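Local coordinates for protein leukotriene A-4 hydrolase (Saccharomyces cerevisiae, PDB 2XQ0) that removes N-terminal residues from peptides as a zinc aminopeptidase preferring di- and tripeptides, and shows low epoxide hydrolase activity in vitro, at residues A[556-561]-A[588-593]; A[267-272]-A[284-289]; A[472-477]-A[511-516]; A[123-128]-A[148-153]. All coordinates share one frame; numbering follows the deposited sequence.

Interactions 2 and 3 are buried, whereas interactions 1 and 4 are only partly so. Interactions 1 and 3 join helices: charge, water and oblique aromatic rings in the first, chiefly apolar side chains, with no hydrogen bond across, in the second, which lies away from the annotated sites. They share a border, since Val559 packs on Val512 and Leu515. Interactions 2 and 4 join loops near the substrate pocket and depend on polar bonds. Interaction 2 connects interactions 1 and 4: Pro272 O lies 3.0 Å from Met589 N, a probable hydrogen bond, and Ser270 OG 2.9 Å from Gln128 OE1. Interaction 3 joins on through interaction 1; its centre is about 40 Å from that of interaction 4.

Interaction 1: residues A[556-561]-A[588-593]; sequences NAEVVF and RMKFVR
The Phe591 ring has the carbonyl oxygen of Ala557 over one face, 3.9 Å above its plane and toward the rim, and Lys590 CG on the opposite face. Glu558 CD meets the same ring at its edge, where the bend at chi2 puts it, and the carboxylate is turned 80° from the ring plane. On the Arg588 guanidinium, Lys590 CD sits over the centre of one face, with water 1 in plane at the edge.

Glu558, Arg588 and Lys590 form a salt-bridge network. Lys590 NZ donates to the syn lone pair of Glu558 OE2 at 2.7 Å. Arg588 NH1, 3.9 Å from Glu558 OE2, pairs through charge alone, because that oxygen is well out of the guanidinium plane; water 1 supplies the bonded link, accepting from NH1 and donating to OE2. Farther along the helices, Phe561 CB packs on Phe591 CD1 at 3.8 Å, and the two rings meet obliquely with planes 39° apart.

The segment axes, 11.0 Å apart at closest, run 18° from parallel, consistent with the layered helical C-terminal domain of this family. Trp582 of helix 576-582 touches both phenylalanines, helix 508-519 meets Glu558 and Val559, and helix 620-629 packs against Val592.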
loop_
_atom_site.group_PDB
_atom_site.type_symbol
_atom_site.label_atom_id
_atom_site.label_comp_id
_atom_site.label_asym_id
_atom_site.label_seq_id
_atom_site.Cartn_x
_atom_site.Cartn_y
_atom_site.Cartn_z
ATOM N N ASN A 556 -17.425 -4.295 10.719
ATOM C CA ASN A 556 -16.121 -4.483 10.076
ATOM C C ASN A 556 -16.293 -4.636 8.578
ATOM O O ASN A 556 -16.853 -5.615 8.119
ATOM C CB ASN A 556 -15.412 -5.709 10.657
ATOM C CG ASN A 556 -13.969 -5.862 10.153
ATOM O OD1 ASN A 556 -13.668 -5.613 8.989
ATOM N ND2 ASN A 556 -13.080 -6.278 11.042
ATOM N N ALA A 557 -15.812 -3.662 7.814
ATOM C CA ALA A 557 -15.981 -3.659 6.363
ATOM C C ALA A 557 -15.415 -4.905 5.705
ATOM O O ALA A 557 -15.849 -5.295 4.621
ATOM C CB ALA A 557 -15.335 -2.414 5.757
ATOM N N GLU A 558 -14.422 -5.511 6.346
ATOM C CA GLU A 558 -13.802 -6.727 5.816
ATOM C C GLU A 558 -14.753 -7.910 5.885
ATOM O O GLU A 558 -14.825 -8.714 4.956
ATOM C CB GLU A 558 -12.536 -7.084 6.602
ATOM C CG GLU A 558 -11.382 -6.136 6.408
ATOM C CD GLU A 558 -10.537 -6.509 5.215
ATOM O OE1 GLU A 558 -10.863 -7.522 4.557
ATOM O OE2 GLU A 558 -9.546 -5.801 4.943
ATOM N N VAL A 559 -15.447 -8.039 7.015
ATOM C CA VAL A 559 -16.408 -9.114 7.200
ATOM C C VAL A 559 -17.681 -8.813 6.417
ATOM O O VAL A 559 -18.251 -9.691 5.773
ATOM C CB VAL A 559 -16.800 -9.289 8.672
ATOM C CG1 VAL A 559 -17.992 -10.244 8.770
ATOM C CG2 VAL A 559 -15.606 -9.793 9.508
ATOM N N VAL A 560 -18.130 -7.568 6.492
ATOM C CA VAL A 560 -19.307 -7.146 5.750
ATOM C C VAL A 560 -19.142 -7.461 4.264
ATOM O O VAL A 560 -20.076 -7.938 3.624
ATOM C CB VAL A 560 -19.597 -5.647 5.956
ATOM C CG1 VAL A 560 -20.557 -5.138 4.893
ATOM C CG2 VAL A 560 -20.146 -5.406 7.362
ATOM N N PHE A 561 -17.947 -7.225 3.728
ATOM C CA PHE A 561 -17.699 -7.492 2.316
ATOM C C PHE A 561 -17.855 -8.962 2.010
ATOM O O PHE A 561 -18.505 -9.324 1.036
ATOM C CB PHE A 561 -16.307 -7.048 1.880
ATOM C CG PHE A 561 -15.944 -7.513 0.497
ATOM C CD1 PHE A 561 -16.288 -6.757 -0.612
ATOM C CD2 PHE A 561 -15.297 -8.723 0.302
ATOM C CE1 PHE A 561 -15.977 -7.188 -1.891
ATOM C CE2 PHE A 561 -14.980 -9.161 -0.972
ATOM C CZ PHE A 561 -15.322 -8.388 -2.075
ATOM N N ARG A 588 -12.433 2.094 -1.027
ATOM C CA ARG A 588 -11.232 1.261 -0.999
ATOM C C ARG A 588 -11.258 0.227 -2.125
ATOM O O ARG A 588 -12.175 -0.584 -2.200
ATOM C CB ARG A 588 -11.103 0.558 0.355
ATOM C CG ARG A 588 -9.794 -0.197 0.530
ATOM C CD ARG A 588 -9.612 -0.657 1.968
ATOM N NE ARG A 588 -8.376 -1.412 2.134
ATOM C CZ ARG A 588 -8.042 -2.071 3.235
ATOM N NH1 ARG A 588 -8.847 -2.063 4.288
ATOM N NH2 ARG A 588 -6.898 -2.737 3.286
ATOM N N MET A 589 -10.249 0.253 -2.996
ATOM C CA MET A 589 -10.254 -0.605 -4.183
ATOM C C MET A 589 -10.513 -2.063 -3.848
ATOM O O MET A 589 -11.306 -2.735 -4.515
ATOM C CB MET A 589 -8.954 -0.464 -4.984
ATOM C CG MET A 589 -8.967 0.711 -5.949
ATOM S SD MET A 589 -7.496 0.837 -6.988
ATOM C CE MET A 589 -6.227 1.217 -5.779
ATOM N N LYS A 590 -9.857 -2.545 -2.800
ATOM C CA LYS A 590 -9.976 -3.958 -2.427
ATOM C C LYS A 590 -11.430 -4.423 -2.276
ATOM O O LYS A 590 -11.720 -5.606 -2.469
ATOM C CB LYS A 590 -9.166 -4.256 -1.156
ATOM C CG LYS A 590 -9.997 -4.424 0.108
ATOM C CD LYS A 590 -9.134 -4.674 1.356
ATOM C CE LYS A 590 -8.586 -6.091 1.417
ATOM N NZ LYS A 590 -8.070 -6.419 2.781
ATOM N N PHE A 591 -12.342 -3.511 -1.932
ATOM C CA PHE A 591 -13.765 -3.861 -1.805
ATOM C C PHE A 591 -14.571 -3.476 -3.037
ATOM O O PHE A 591 -15.408 -4.251 -3.514
ATOM C CB PHE A 591 -14.403 -3.211 -0.573
ATOM C CG PHE A 591 -13.672 -3.493 0.710
ATOM C CD1 PHE A 591 -13.374 -4.790 1.081
ATOM C CD2 PHE A 591 -13.294 -2.449 1.548
ATOM C CE1 PHE A 591 -12.699 -5.045 2.259
ATOM C CE2 PHE A 591 -12.620 -2.702 2.731
ATOM C CZ PHE A 591 -12.324 -3.994 3.083
ATOM N N VAL A 592 -14.303 -2.272 -3.541
ATOM C CA VAL A 592 -15.006 -1.706 -4.688
ATOM C C VAL A 592 -14.865 -2.529 -5.974
ATOM O O VAL A 592 -15.874 -2.881 -6.595
ATOM C CB VAL A 592 -14.557 -0.250 -4.935
ATOM C CG1 VAL A 592 -15.094 0.282 -6.262
ATOM C CG2 VAL A 592 -14.996 0.637 -3.776
ATOM N N ARG A 593 -13.630 -2.834 -6.374
ATOM C CA ARG A 593 -13.390 -3.597 -7.603
ATOM C C ARG A 593 -14.067 -4.967 -7.570
ATOM O O ARG A 593 -14.844 -5.310 -8.466
ATOM C CB ARG A 593 -11.895 -3.780 -7.861
ATOM C CG ARG A 593 -11.166 -2.534 -8.283
ATOM C CD ARG A 593 -9.739 -2.864 -8.676
ATOM N NE ARG A 593 -9.682 -3.578 -9.947
ATOM C CZ ARG A 593 -8.562 -3.799 -10.629
ATOM N NH1 ARG A 593 -7.398 -3.359 -10.157
ATOM N NH2 ARG A 593 -8.608 -4.451 -11.788
HETATM O O HOH W 1 -8.076 -3.719 6.248
#

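Interaction 2: residues A[267-272]-A[284-289]; sequences NVDSYP and ATPTLL. Unlike the reference sequence in segment 284-289: Leu289 (reference Ile).
Asn267 and Ala284 are joined by a nearly straight backbone bond, Asn267 N to Ala284 O, 2.8 Å with an N-H...O angle of 173°. It sits where the parallel strands 264-266 and 282-284 end. Beyond it the chains diverge: 267-272 folds into a type I turn from Val268 to Tyr271, and 284-289 enters a 3-10 turn at Pro286.

Water 2 joins the two segments, accepting from Thr285 OG1 at 2.6 Å and donating to Tyr271 O at 2.7 Å, with a longer bond to Asp269 O. Thr285 OG1 also accepts from Thr287 OG1 (2.8 Å), so this hydroxyl has two partners. Among the side chains, Asp269 OD1 lies 4.0 Å from Pro286 CG, and its charge is met by Arg231 in a salt bridge. With CG anti to the backbone N (chi1 -169°), the Tyr271 ring is carried toward 284-289, where CD2 comes 3.9 Å from Thr285 N. Asn267 CB touches Ala284 O, while its OD1 is bonded to Tyr141 OH.

Thr285 is itself backbone-bonded to Gly274, in the substrate-binding segment Pro272 to Glu277. That segment carries the Gly-Gly-Met-Glu sequence corresponding to the GxMEN motif of M1 aminopeptidases.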
loop_
_atom_site.group_PDB
_atom_site.type_symbol
_atom_site.label_atom_id
_atom_site.label_comp_id
_atom_site.label_asym_id
_atom_site.label_seq_id
_atom_site.Cartn_x
_atom_site.Cartn_y
_atom_site.Cartn_z
ATOM N N ASN A 267 -8.443 9.103 6.208
ATOM C CA ASN A 267 -8.891 9.851 5.045
ATOM C C ASN A 267 -10.391 9.789 4.797
ATOM O O ASN A 267 -11.123 9.083 5.503
ATOM C CB ASN A 267 -8.144 9.361 3.807
ATOM C CG ASN A 267 -7.127 10.359 3.313
ATOM O OD1 ASN A 267 -7.377 11.560 3.294
ATOM N ND2 ASN A 267 -5.973 9.863 2.894
ATOM N N VAL A 268 -10.828 10.524 3.777
ATOM C CA VAL A 268 -12.215 10.500 3.314
ATOM C C VAL A 268 -12.568 9.119 2.768
ATOM O O VAL A 268 -11.690 8.326 2.432
ATOM C CB VAL A 268 -12.476 11.590 2.228
ATOM C CG1 VAL A 268 -12.325 12.983 2.825
ATOM C CG2 VAL A 268 -11.527 11.417 1.051
ATOM N N ASP A 269 -13.859 8.836 2.654
ATOM C CA ASP A 269 -14.292 7.496 2.266
ATOM C C ASP A 269 -13.853 7.054 0.858
ATOM O O ASP A 269 -13.744 5.859 0.599
ATOM C CB ASP A 269 -15.805 7.330 2.493
ATOM C CG ASP A 269 -16.237 7.794 3.885
ATOM O OD1 ASP A 269 -16.236 6.975 4.830
ATOM O OD2 ASP A 269 -16.569 8.991 4.039
ATOM N N SER A 270 -13.554 8.007 -0.028
ATOM C CA SER A 270 -13.075 7.672 -1.379
ATOM C C SER A 270 -11.632 7.162 -1.439
ATOM O O SER A 270 -11.146 6.742 -2.497
ATOM C CB SER A 270 -13.212 8.876 -2.315
ATOM O OG SER A 270 -12.417 9.966 -1.875
ATOM N N TYR A 271 -10.937 7.192 -0.310
ATOM C CA TYR A 271 -9.551 6.761 -0.294
ATOM C C TYR A 271 -9.409 5.309 -0.794
ATOM O O TYR A 271 -10.076 4.406 -0.287
ATOM C CB TYR A 271 -8.954 6.942 1.101
ATOM C CG TYR A 271 -7.460 6.754 1.112
ATOM C CD1 TYR A 271 -6.623 7.704 0.547
ATOM C CD2 TYR A 271 -6.888 5.631 1.690
ATOM C CE1 TYR A 271 -5.257 7.538 0.546
ATOM C CE2 TYR A 271 -5.525 5.449 1.689
ATOM C CZ TYR A 271 -4.715 6.405 1.116
ATOM O OH TYR A 271 -3.364 6.224 1.123
ATOM N N PRO A 272 -8.534 5.079 -1.787
ATOM C CA PRO A 272 -8.510 3.804 -2.521
ATOM C C PRO A 272 -7.561 2.723 -1.985
ATOM O O PRO A 272 -7.668 1.575 -2.415
ATOM C CB PRO A 272 -8.058 4.233 -3.921
ATOM C CG PRO A 272 -7.141 5.400 -3.649
ATOM C CD PRO A 272 -7.636 6.080 -2.394
ATOM N N ALA A 284 -4.588 6.671 6.016
ATOM C CA ALA A 284 -5.344 5.454 6.302
ATOM C C ALA A 284 -6.791 5.511 5.792
ATOM O O ALA A 284 -7.396 6.582 5.751
ATOM C CB ALA A 284 -5.313 5.165 7.801
ATOM N N THR A 285 -7.322 4.355 5.385
ATOM C CA THR A 285 -8.728 4.201 4.997
ATOM C C THR A 285 -9.610 4.228 6.248
ATOM O O THR A 285 -9.263 3.645 7.278
ATOM C CB THR A 285 -8.957 2.864 4.221
ATOM O OG1 THR A 285 -10.345 2.685 3.917
ATOM C CG2 THR A 285 -8.458 1.659 5.027
ATOM N N PRO A 286 -10.748 4.925 6.171
ATOM C CA PRO A 286 -11.713 4.938 7.280
ATOM C C PRO A 286 -12.329 3.566 7.516
ATOM O O PRO A 286 -12.918 3.339 8.567
ATOM C CB PRO A 286 -12.807 5.901 6.804
ATOM C CG PRO A 286 -12.307 6.525 5.562
ATOM C CD PRO A 286 -11.205 5.702 5.007
ATOM N N THR A 287 -12.205 2.664 6.546
ATOM C CA THR A 287 -12.726 1.318 6.734
ATOM C C THR A 287 -11.866 0.571 7.739
ATOM O O THR A 287 -12.135 -0.575 8.043
ATOM C CB THR A 287 -12.803 0.507 5.423
ATOM O OG1 THR A 287 -11.491 0.336 4.879
ATOM C CG2 THR A 287 -13.699 1.215 4.396
ATOM N N LEU A 288 -10.824 1.218 8.252
ATOM C CA LEU A 288 -10.061 0.608 9.329
ATOM C C LEU A 288 -10.863 0.689 10.622
ATOM O O LEU A 288 -10.637 -0.089 11.546
ATOM C CB LEU A 288 -8.703 1.295 9.538
ATOM C CG LEU A 288 -7.589 1.053 8.515
ATOM C CD1 LEU A 288 -6.234 1.372 9.136
ATOM C CD2 LEU A 288 -7.635 -0.392 8.038
ATOM N N LEU A 289 -11.791 1.637 10.692
ATOM C CA LEU A 289 -12.588 1.803 11.892
ATOM C C LEU A 289 -13.727 0.799 11.950
ATOM O O LEU A 289 -14.690 0.885 11.178
ATOM C CB LEU A 289 -13.142 3.220 11.997
ATOM C CG LEU A 289 -12.212 4.159 12.752
ATOM C CD1 LEU A 289 -10.916 4.361 11.972
ATOM C CD2 LEU A 289 -12.920 5.469 13.017
HETATM O O HOH W 2 -11.364 4.090 2.014
#

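Interaction 3: residues A[472-477]-A[511-516]; sequences DNVYQL and LVLFLE
Val474 and Phe514 mark the closest backbone approach, with CA atoms 5.4 Å apart, and the side chains of 472-477 and 511-516 meet chiefly through apolar groups; no hydrogen bond crosses.

The aliphatic contacts centre on Val474. Its CG1, anti to the backbone N (chi1 173°), reaches the opposing helix at Phe514 N, 3.4 Å away. The same methyl touches Phe514 CB and Leu513 CG, each at 3.8 Å, so one branch meets two successive side chains.

Two further residues of 472-477, Tyr475 and Leu477, bring in the aromatic contacts. Leu477 comes over one face of the Phe514 ring, its CD2 above the CE1 and CZ part of the rim, 3.5 Å from CE1. Leu477 CG is equally near Phe514 CE1, so the branch point as well as the methyl bears on the ring. Val474 O stands at the edge of this ring, near its plane. Tyr475 crosses Leu513 at about a right angle, with OH 4.1 Å from Leu513 CD1. An alanine at Phe514 would keep CB against Val474 but would probably open a gap beside Leu477, whose CG and CD2 would lose the ring they rest on.

The segment axes approach to 9.1 Å, the two helices running the same way but inclined by 30°, in an all-helical region. Phe346 and Ile350 of helix 341-360 close over Leu513, Tyr475 stacks on His523, and Leu477 also meets Phe506 and Tyr547. Through Val512 and Leu515, helix 508-519 packs in turn on helix 557-569.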
loop_
_atom_site.group_PDB
_atom_site.type_symbol
_atom_site.label_atom_id
_atom_site.label_comp_id
_atom_site.label_asym_id
_atom_site.label_seq_id
_atom_site.Cartn_x
_atom_site.Cartn_y
_atom_site.Cartn_z
ATOM N N ASP A 472 -7.646 -23.985 11.773
ATOM C CA ASP A 472 -8.202 -25.333 11.777
ATOM C C ASP A 472 -9.685 -25.373 12.140
ATOM O O ASP A 472 -10.475 -26.046 11.491
ATOM C CB ASP A 472 -7.402 -26.222 12.731
ATOM C CG ASP A 472 -6.012 -26.529 12.213
ATOM O OD1 ASP A 472 -5.834 -26.558 10.975
ATOM O OD2 ASP A 472 -5.102 -26.751 13.046
ATOM N N ASN A 473 -10.040 -24.678 13.206
ATOM C CA ASN A 473 -11.434 -24.487 13.598
ATOM C C ASN A 473 -12.268 -23.900 12.450
ATOM O O ASN A 473 -13.398 -24.334 12.186
ATOM C CB ASN A 473 -11.453 -23.535 14.786
ATOM C CG ASN A 473 -10.309 -22.514 14.722
ATOM O OD1 ASN A 473 -10.331 -21.587 13.905
ATOM N ND2 ASN A 473 -9.294 -22.698 15.570
ATOM N N VAL A 474 -11.688 -22.931 11.749
ATOM C CA VAL A 474 -12.363 -22.274 10.636
ATOM C C VAL A 474 -12.602 -23.240 9.505
ATOM O O VAL A 474 -13.721 -23.376 9.009
ATOM C CB VAL A 474 -11.521 -21.104 10.113
ATOM C CG1 VAL A 474 -12.134 -20.525 8.852
ATOM C CG2 VAL A 474 -11.390 -20.041 11.205
ATOM N N TYR A 475 -11.543 -23.927 9.099
ATOM C CA TYR A 475 -11.649 -24.932 8.052
ATOM C C TYR A 475 -12.657 -26.025 8.410
ATOM O O TYR A 475 -13.469 -26.425 7.576
ATOM C CB TYR A 475 -10.273 -25.540 7.767
ATOM C CG TYR A 475 -9.316 -24.578 7.088
ATOM C CD1 TYR A 475 -9.755 -23.725 6.092
ATOM C CD2 TYR A 475 -7.972 -24.536 7.440
ATOM C CE1 TYR A 475 -8.878 -22.846 5.463
ATOM C CE2 TYR A 475 -7.091 -23.661 6.817
ATOM C CZ TYR A 475 -7.547 -22.822 5.832
ATOM O OH TYR A 475 -6.669 -21.953 5.209
ATOM N N GLN A 476 -12.608 -26.519 9.640
ATOM C CA GLN A 476 -13.581 -27.527 10.060
ATOM C C GLN A 476 -15.034 -27.082 9.885
ATOM O O GLN A 476 -15.848 -27.832 9.365
ATOM C CB GLN A 476 -13.336 -27.974 11.494
ATOM C CG GLN A 476 -12.042 -28.738 11.659
ATOM C CD GLN A 476 -11.766 -29.088 13.101
ATOM O OE1 GLN A 476 -12.693 -29.279 13.891
ATOM N NE2 GLN A 476 -10.488 -29.177 13.456
ATOM N N LEU A 477 -15.354 -25.870 10.319
ATOM C CA LEU A 477 -16.720 -25.380 10.223
ATOM C C LEU A 477 -17.161 -25.235 8.778
ATOM O O LEU A 477 -18.255 -25.674 8.422
ATOM C CB LEU A 477 -16.891 -24.047 10.952
ATOM C CG LEU A 477 -18.329 -23.533 11.052
ATOM C CD1 LEU A 477 -19.181 -24.510 11.874
ATOM C CD2 LEU A 477 -18.354 -22.147 11.674
ATOM N N LEU A 511 -13.429 -14.899 10.788
ATOM C CA LEU A 511 -14.695 -14.748 10.066
ATOM C C LEU A 511 -14.462 -14.542 8.574
ATOM O O LEU A 511 -15.127 -15.160 7.737
ATOM C CB LEU A 511 -15.519 -13.581 10.630
ATOM C CG LEU A 511 -16.145 -13.798 12.009
ATOM C CD1 LEU A 511 -16.740 -12.506 12.554
ATOM C CD2 LEU A 511 -17.204 -14.892 11.955
ATOM N N VAL A 512 -13.523 -13.661 8.236
ATOM C CA VAL A 512 -13.168 -13.439 6.847
ATOM C C VAL A 512 -12.703 -14.731 6.167
ATOM O O VAL A 512 -13.195 -15.082 5.084
ATOM C CB VAL A 512 -12.120 -12.319 6.724
ATOM C CG1 VAL A 512 -11.544 -12.277 5.331
ATOM C CG2 VAL A 512 -12.765 -10.975 7.087
ATOM N N LEU A 513 -11.774 -15.441 6.804
ATOM C CA LEU A 513 -11.311 -16.728 6.288
ATOM C C LEU A 513 -12.454 -17.738 6.182
ATOM O O LEU A 513 -12.566 -18.460 5.192
ATOM C CB LEU A 513 -10.187 -17.308 7.153
ATOM C CG LEU A 513 -9.654 -18.680 6.679
ATOM C CD1 LEU A 513 -9.009 -18.599 5.303
ATOM C CD2 LEU A 513 -8.674 -19.242 7.663
ATOM N N PHE A 514 -13.299 -17.805 7.207
ATOM C CA PHE A 514 -14.483 -18.678 7.154
ATOM C C PHE A 514 -15.370 -18.426 5.931
ATOM O O PHE A 514 -15.648 -19.351 5.159
ATOM C CB PHE A 514 -15.301 -18.542 8.439
ATOM C CG PHE A 514 -16.598 -19.302 8.414
ATOM C CD1 PHE A 514 -16.606 -20.688 8.311
ATOM C CD2 PHE A 514 -17.810 -18.636 8.507
ATOM C CE1 PHE A 514 -17.795 -21.395 8.294
ATOM C CE2 PHE A 514 -19.006 -19.335 8.488
ATOM C CZ PHE A 514 -18.999 -20.719 8.383
ATOM N N LEU A 515 -15.818 -17.179 5.766
ATOM C CA LEU A 515 -16.689 -16.786 4.649
ATOM C C LEU A 515 -15.991 -17.001 3.317
ATOM O O LEU A 515 -16.622 -17.373 2.329
ATOM C CB LEU A 515 -17.127 -15.320 4.769
ATOM C CG LEU A 515 -18.057 -14.975 5.942
ATOM C CD1 LEU A 515 -18.076 -13.481 6.204
ATOM C CD2 LEU A 515 -19.461 -15.504 5.692
ATOM N N GLU A 516 -14.686 -16.757 3.293
ATOM C CA GLU A 516 -13.876 -17.065 2.118
ATOM C C GLU A 516 -13.953 -18.566 1.802
ATOM O O GLU A 516 -14.398 -18.950 0.709
ATOM C CB GLU A 516 -12.427 -16.584 2.317
ATOM C CG GLU A 516 -11.445 -16.954 1.218
ATOM C CD GLU A 516 -11.755 -16.289 -0.117
ATOM O OE1 GLU A 516 -12.914 -15.867 -0.335
ATOM O OE2 GLU A 516 -10.832 -16.189 -0.958
#

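Interaction 4: residues A[123-128]-A[148-153]; sequences KCTALQ and AIHARS
Ser153 OG has two partners: it accepts from Thr125 N at 2.9 Å, with an N-H...O angle of 171°, and is hydrogen-bonded to Ser72 O. The contact belongs to the N-terminal domain of the M1 fold. It joins the turn leading into strand 127-130, an outer strand of a four-stranded antiparallel sheet, to a 3-10 turn that follows the substrate-binding residues Gln145 to Glu147 and the cis peptide before Ala148.

The second polar bond runs between Thr125 OG1 and His150 ND1, 2.8 Å apart, and either could be the donor. Thr125 sets OG1 between its backbone N and carbonyl carbon (chi1 62°), while its carbonyl oxygen lies over one face of the imidazole. The threonine thus meets the ring twice, once at ND1 and once above the plane. A leucine in place of His150 would probably leave Thr125 OG1 without this nitrogen partner and the threonine side chain less firmly fixed in rotation.

Besides these bonds, Ala126 CB packs on His150 O at 3.5 Å. That oxygen also takes the backbone bond from Ser153 N that closes the 3-10 turn. Ala126 is backbone-bonded to Gln145 and touches Leu146, so the contact lies against the substrate-binding residues just after strand 141-144. Within the turn at 123-128, Ala126 N donates a hydrogen bond to Cys124 SG, 3.4 Å away.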
loop_
_atom_site.group_PDB
_atom_site.type_symbol
_atom_site.label_atom_id
_atom_site.label_comp_id
_atom_site.label_asym_id
_atom_site.label_seq_id
_atom_site.Cartn_x
_atom_site.Cartn_y
_atom_site.Cartn_z
ATOM N N LYS A 123 -5.537 17.298 -15.651
ATOM C CA LYS A 123 -5.119 15.913 -15.914
ATOM C C LYS A 123 -4.215 15.301 -14.824
ATOM O O LYS A 123 -3.778 14.145 -14.935
ATOM C CB LYS A 123 -4.441 15.799 -17.283
ATOM C CG LYS A 123 -5.378 15.986 -18.466
ATOM C CD LYS A 123 -4.934 15.127 -19.649
ATOM C CE LYS A 123 -5.754 15.399 -20.904
ATOM N NZ LYS A 123 -5.363 16.679 -21.566
ATOM N N CYS A 124 -3.936 16.082 -13.783
ATOM C CA CYS A 124 -3.126 15.635 -12.650
ATOM C C CYS A 124 -3.533 14.237 -12.197
ATOM O O CYS A 124 -4.707 13.981 -12.004
ATOM C CB CYS A 124 -3.319 16.585 -11.467
ATOM S SG CYS A 124 -2.273 16.189 -10.039
ATOM N N THR A 125 -2.567 13.335 -12.044
ATOM C CA THR A 125 -2.861 11.976 -11.585
ATOM C C THR A 125 -2.500 11.783 -10.113
ATOM O O THR A 125 -2.649 10.689 -9.560
ATOM C CB THR A 125 -2.097 10.922 -12.418
ATOM O OG1 THR A 125 -0.682 11.115 -12.263
ATOM C CG2 THR A 125 -2.475 11.028 -13.905
ATOM N N ALA A 126 -2.015 12.841 -9.476
ATOM C CA ALA A 126 -1.537 12.725 -8.092
ATOM C C ALA A 126 -2.616 13.055 -7.031
ATOM O O ALA A 126 -2.508 12.652 -5.865
ATOM C CB ALA A 126 -0.288 13.582 -7.895
ATOM N N LEU A 127 -3.679 13.750 -7.440
ATOM C CA LEU A 127 -4.603 14.316 -6.470
ATOM C C LEU A 127 -6.020 13.845 -6.689
ATOM O O LEU A 127 -6.433 13.585 -7.823
ATOM C CB LEU A 127 -4.568 15.855 -6.531
ATOM C CG LEU A 127 -3.204 16.487 -6.203
ATOM C CD1 LEU A 127 -3.164 17.974 -6.618
ATOM C CD2 LEU A 127 -2.835 16.312 -4.718
ATOM N N GLN A 128 -6.768 13.729 -5.601
ATOM C CA GLN A 128 -8.216 13.667 -5.711
ATOM C C GLN A 128 -8.832 14.880 -4.990
ATOM O O GLN A 128 -8.440 15.213 -3.862
ATOM C CB GLN A 128 -8.806 12.359 -5.164
ATOM C CG GLN A 128 -10.334 12.261 -5.489
ATOM C CD GLN A 128 -11.065 11.130 -4.769
ATOM O OE1 GLN A 128 -10.485 10.400 -3.966
ATOM N NE2 GLN A 128 -12.353 10.984 -5.064
ATOM N N ALA A 148 3.416 4.827 -7.503
ATOM C CA ALA A 148 4.873 4.800 -7.553
ATOM C C ALA A 148 5.495 6.001 -8.270
ATOM O O ALA A 148 6.477 6.562 -7.780
ATOM C CB ALA A 148 5.345 3.521 -8.230
ATOM N N ILE A 149 4.955 6.371 -9.435
ATOM C CA ILE A 149 5.508 7.508 -10.193
ATOM C C ILE A 149 4.533 8.662 -10.479
ATOM O O ILE A 149 4.518 9.230 -11.577
ATOM C CB ILE A 149 6.155 7.050 -11.502
ATOM C CG1 ILE A 149 5.140 6.302 -12.381
ATOM C CG2 ILE A 149 7.384 6.152 -11.184
ATOM C CD1 ILE A 149 5.665 6.005 -13.798
ATOM N N HIS A 150 3.744 9.037 -9.484
ATOM C CA HIS A 150 2.819 10.164 -9.653
ATOM C C HIS A 150 3.354 11.461 -9.038
ATOM O O HIS A 150 2.735 12.520 -9.191
ATOM C CB HIS A 150 1.453 9.818 -9.050
ATOM C CG HIS A 150 0.757 8.700 -9.761
ATOM N ND1 HIS A 150 0.270 8.830 -11.044
ATOM C CD2 HIS A 150 0.493 7.428 -9.383
ATOM C CE1 HIS A 150 -0.275 7.687 -11.422
ATOM N NE2 HIS A 150 -0.161 6.822 -10.429
ATOM N N ALA A 151 4.482 11.395 -8.334
ATOM C CA ALA A 151 5.048 12.628 -7.769
ATOM C C ALA A 151 5.325 13.634 -8.881
ATOM O O ALA A 151 5.121 14.838 -8.715
ATOM C CB ALA A 151 6.294 12.342 -6.978
ATOM N N ARG A 152 5.777 13.134 -10.027
ATOM C CA ARG A 152 6.039 13.989 -11.192
ATOM C C ARG A 152 4.758 14.641 -11.739
ATOM O O ARG A 152 4.825 15.501 -12.609
ATOM C CB ARG A 152 6.733 13.184 -12.303
ATOM C CG ARG A 152 5.826 12.096 -12.906
ATOM C CD ARG A 152 6.579 11.099 -13.803
ATOM N NE ARG A 152 7.555 10.315 -13.043
ATOM C CZ ARG A 152 8.277 9.298 -13.515
ATOM N NH1 ARG A 152 8.183 8.913 -14.789
ATOM N NH2 ARG A 152 9.113 8.664 -12.699
ATOM N N SER A 153 3.590 14.242 -11.241
ATOM C CA SER A 153 2.347 14.886 -11.697
ATOM C C SER A 153 1.911 15.940 -10.683
ATOM O O SER A 153 0.928 16.677 -10.892
ATOM C CB SER A 153 1.258 13.833 -11.917
ATOM O OG SER A 153 0.109 14.356 -12.546
#